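Local coordinates for acyl-CoA dehydrogenase family protein (Porphyromonas gingivalis, PDB 2OKU), which is the C-terminal helical domain of a longer protein that probably acts as an FAD-dependent acyl-CoA dehydrogenase, at residues Ala16-Glu21 against Ala73-Gly78. Sequence-based numbering, arbitrary orientation.
Sequences ARIREE and AHAVFG
Ile18 of helix 13-22 points its side chain at helix 58-87, where Ala75 CB and one methyl of Val76, CG2, meet it; within the all-helical C-terminal domain of an acyl-CoA dehydrogenase family protein, this packs the short helix 13-22 against the long helix 58-87. The touching is done by a single atom, Ile18 CD1, which lies 4.1 Å from Ala75 CB and equally 4.1 Å from Val76 CG2, straddling two consecutive residues. Ile18 carries CG1 anti to its own carbonyl carbon (chi1 -77°), and an extended chi2 of 169° then sends CD1 out to the other helix. Ala75 aims its CB at Ile18, whereas Val76 offers CG2 from the flank of its helix, the branch that stands beside its backbone N, and its side chain runs aslant to that of Ile18. No hydrogen bond joins the two segments, and the CA atoms of Ile18 and Val76 remain 7.2 Å apart. Thr42 of helix 32-53 touches both Ile18 and Ala75, and Phe91 of the second subunit packs on Val76, which places the contact close to the dimer interface. Next to Ile18, Arg17 and Glu21 form a salt bridge along one side of helix 13-22. The guanidinium meets the carboxylate side-on, with Arg17 NE 2.9 Å and Arg17 NH2 3.2 Å from Glu21 OE1, both reaching that oxygen from the same face of the carboxylate plane.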
loop_
_atom_site.group_PDB
_atom_site.type_symbol
_atom_site.label_atom_id
_atom_site.label_comp_id
_atom_site.label_asym_id
_atom_site.label_seq_id
_atom_site.Cartn_x
_atom_site.Cartn_y
_atom_site.Cartn_z
ATOM N N ALA A 16 15.574 3.576 -9.102
ATOM C CA ALA A 16 15.808 3.495 -10.555
ATOM C C ALA A 16 14.572 2.932 -11.267
ATOM O O ALA A 16 14.143 3.487 -12.293
ATOM C CB ALA A 16 17.063 2.657 -10.875
ATOM N N ARG A 17 13.966 1.879 -10.717
ATOM C CA ARG A 17 12.763 1.308 -11.334
ATOM C C ARG A 17 11.589 2.321 -11.339
ATOM O O ARG A 17 10.850 2.468 -12.353
ATOM C CB ARG A 17 12.333 -0.009 -10.674
ATOM C CG ARG A 17 11.188 -0.638 -11.465
ATOM C CD ARG A 17 10.901 -2.058 -11.097
ATOM N NE ARG A 17 9.964 -2.611 -12.078
ATOM C CZ ARG A 17 9.397 -3.807 -11.988
ATOM N NH1 ARG A 17 9.666 -4.612 -10.971
ATOM N NH2 ARG A 17 8.549 -4.192 -12.930
ATOM N N ILE A 18 11.432 3.015 -10.218
ATOM C CA ILE A 18 10.439 4.056 -10.113
ATOM C C ILE A 18 10.644 5.091 -11.224
ATOM O O ILE A 18 9.703 5.439 -11.941
ATOM C CB ILE A 18 10.504 4.764 -8.739
ATOM C CG1 ILE A 18 9.830 3.853 -7.680
ATOM C CG2 ILE A 18 9.849 6.179 -8.843
ATOM C CD1 ILE A 18 10.040 4.295 -6.239
ATOM N N ARG A 19 11.862 5.573 -11.374
ATOM C CA ARG A 19 12.117 6.654 -12.314
ATOM C C ARG A 19 12.082 6.198 -13.774
ATOM O O ARG A 19 11.572 6.913 -14.642
ATOM C CB ARG A 19 13.446 7.329 -11.994
ATOM C CG ARG A 19 13.374 8.124 -10.736
ATOM C CD ARG A 19 14.734 8.523 -10.257
ATOM N NE ARG A 19 14.625 9.346 -9.080
ATOM C CZ ARG A 19 15.639 9.672 -8.287
ATOM N NH1 ARG A 19 16.866 9.243 -8.546
ATOM N NH2 ARG A 19 15.408 10.450 -7.241
ATOM N N GLU A 20 12.595 4.999 -14.026
ATOM C CA GLU A 20 12.778 4.491 -15.387
ATOM C C GLU A 20 11.539 3.777 -15.924
ATOM O O GLU A 20 11.316 3.778 -17.134
ATOM C CB GLU A 20 14.047 3.594 -15.462
ATOM C CG GLU A 20 15.332 4.374 -15.188
ATOM C CD GLU A 20 16.594 3.507 -14.871
ATOM O OE1 GLU A 20 16.634 2.295 -15.159
ATOM O OE2 GLU A 20 17.567 4.082 -14.319
ATOM N N GLU A 21 10.716 3.197 -15.051
ATOM C CA GLU A 21 9.508 2.487 -15.456
ATOM C C GLU A 21 8.230 3.128 -14.909
ATOM O O GLU A 21 7.379 3.582 -15.679
ATOM C CB GLU A 21 9.540 1.015 -15.028
ATOM C CG GLU A 21 8.305 0.246 -15.481
ATOM C CD GLU A 21 8.308 -1.241 -15.093
ATOM O OE1 GLU A 21 9.382 -1.771 -14.767
ATOM O OE2 GLU A 21 7.221 -1.867 -15.155
ATOM N N ALA A 73 10.020 1.611 0.848
ATOM C CA ALA A 73 8.772 0.865 0.723
ATOM C C ALA A 73 7.576 1.806 0.511
ATOM O O ALA A 73 6.705 1.560 -0.343
ATOM C CB ALA A 73 8.546 -0.036 1.969
ATOM N N HIS A 74 7.519 2.905 1.261
ATOM C CA HIS A 74 6.396 3.843 1.103
ATOM C C HIS A 74 6.302 4.373 -0.333
ATOM O O HIS A 74 5.199 4.433 -0.922
ATOM C CB HIS A 74 6.456 4.984 2.133
ATOM C CG HIS A 74 6.265 4.509 3.530
ATOM N ND1 HIS A 74 5.130 3.840 3.926
ATOM C CD2 HIS A 74 7.076 4.561 4.608
ATOM C CE1 HIS A 74 5.267 3.472 5.190
ATOM N NE2 HIS A 74 6.424 3.931 5.638
ATOM N N ALA A 75 7.446 4.743 -0.910
ATOM C CA ALA A 75 7.481 5.189 -2.301
ATOM C C ALA A 75 7.121 4.099 -3.306
ATOM O O ALA A 75 6.357 4.365 -4.230
ATOM C CB ALA A 75 8.867 5.796 -2.644
ATOM N N VAL A 76 7.683 2.897 -3.150
ATOM C CA VAL A 76 7.383 1.769 -4.040
ATOM C C VAL A 76 5.923 1.386 -3.967
ATOM O O VAL A 76 5.222 1.338 -5.004
ATOM C CB VAL A 76 8.261 0.545 -3.725
ATOM C CG1 VAL A 76 7.818 -0.706 -4.566
ATOM C CG2 VAL A 76 9.773 0.889 -3.939
ATOM N N PHE A 77 5.452 1.159 -2.741
ATOM C CA PHE A 77 4.065 0.734 -2.501
ATOM C C PHE A 77 3.114 1.729 -3.143
ATOM O O PHE A 77 2.143 1.335 -3.794
ATOM C CB PHE A 77 3.794 0.633 -1.005
ATOM C CG PHE A 77 4.367 -0.607 -0.327
ATOM C CD1 PHE A 77 5.236 -1.491 -0.966
ATOM C CD2 PHE A 77 4.042 -0.854 1.005
ATOM C CE1 PHE A 77 5.727 -2.615 -0.306
ATOM C CE2 PHE A 77 4.546 -1.960 1.677
ATOM C CZ PHE A 77 5.393 -2.842 1.029
ATOM N N GLY A 78 3.399 3.020 -2.968
ATOM C CA GLY A 78 2.536 4.088 -3.486
ATOM C C GLY A 78 2.395 3.999 -4.991
ATOM O O GLY A 78 1.296 4.172 -5.570
#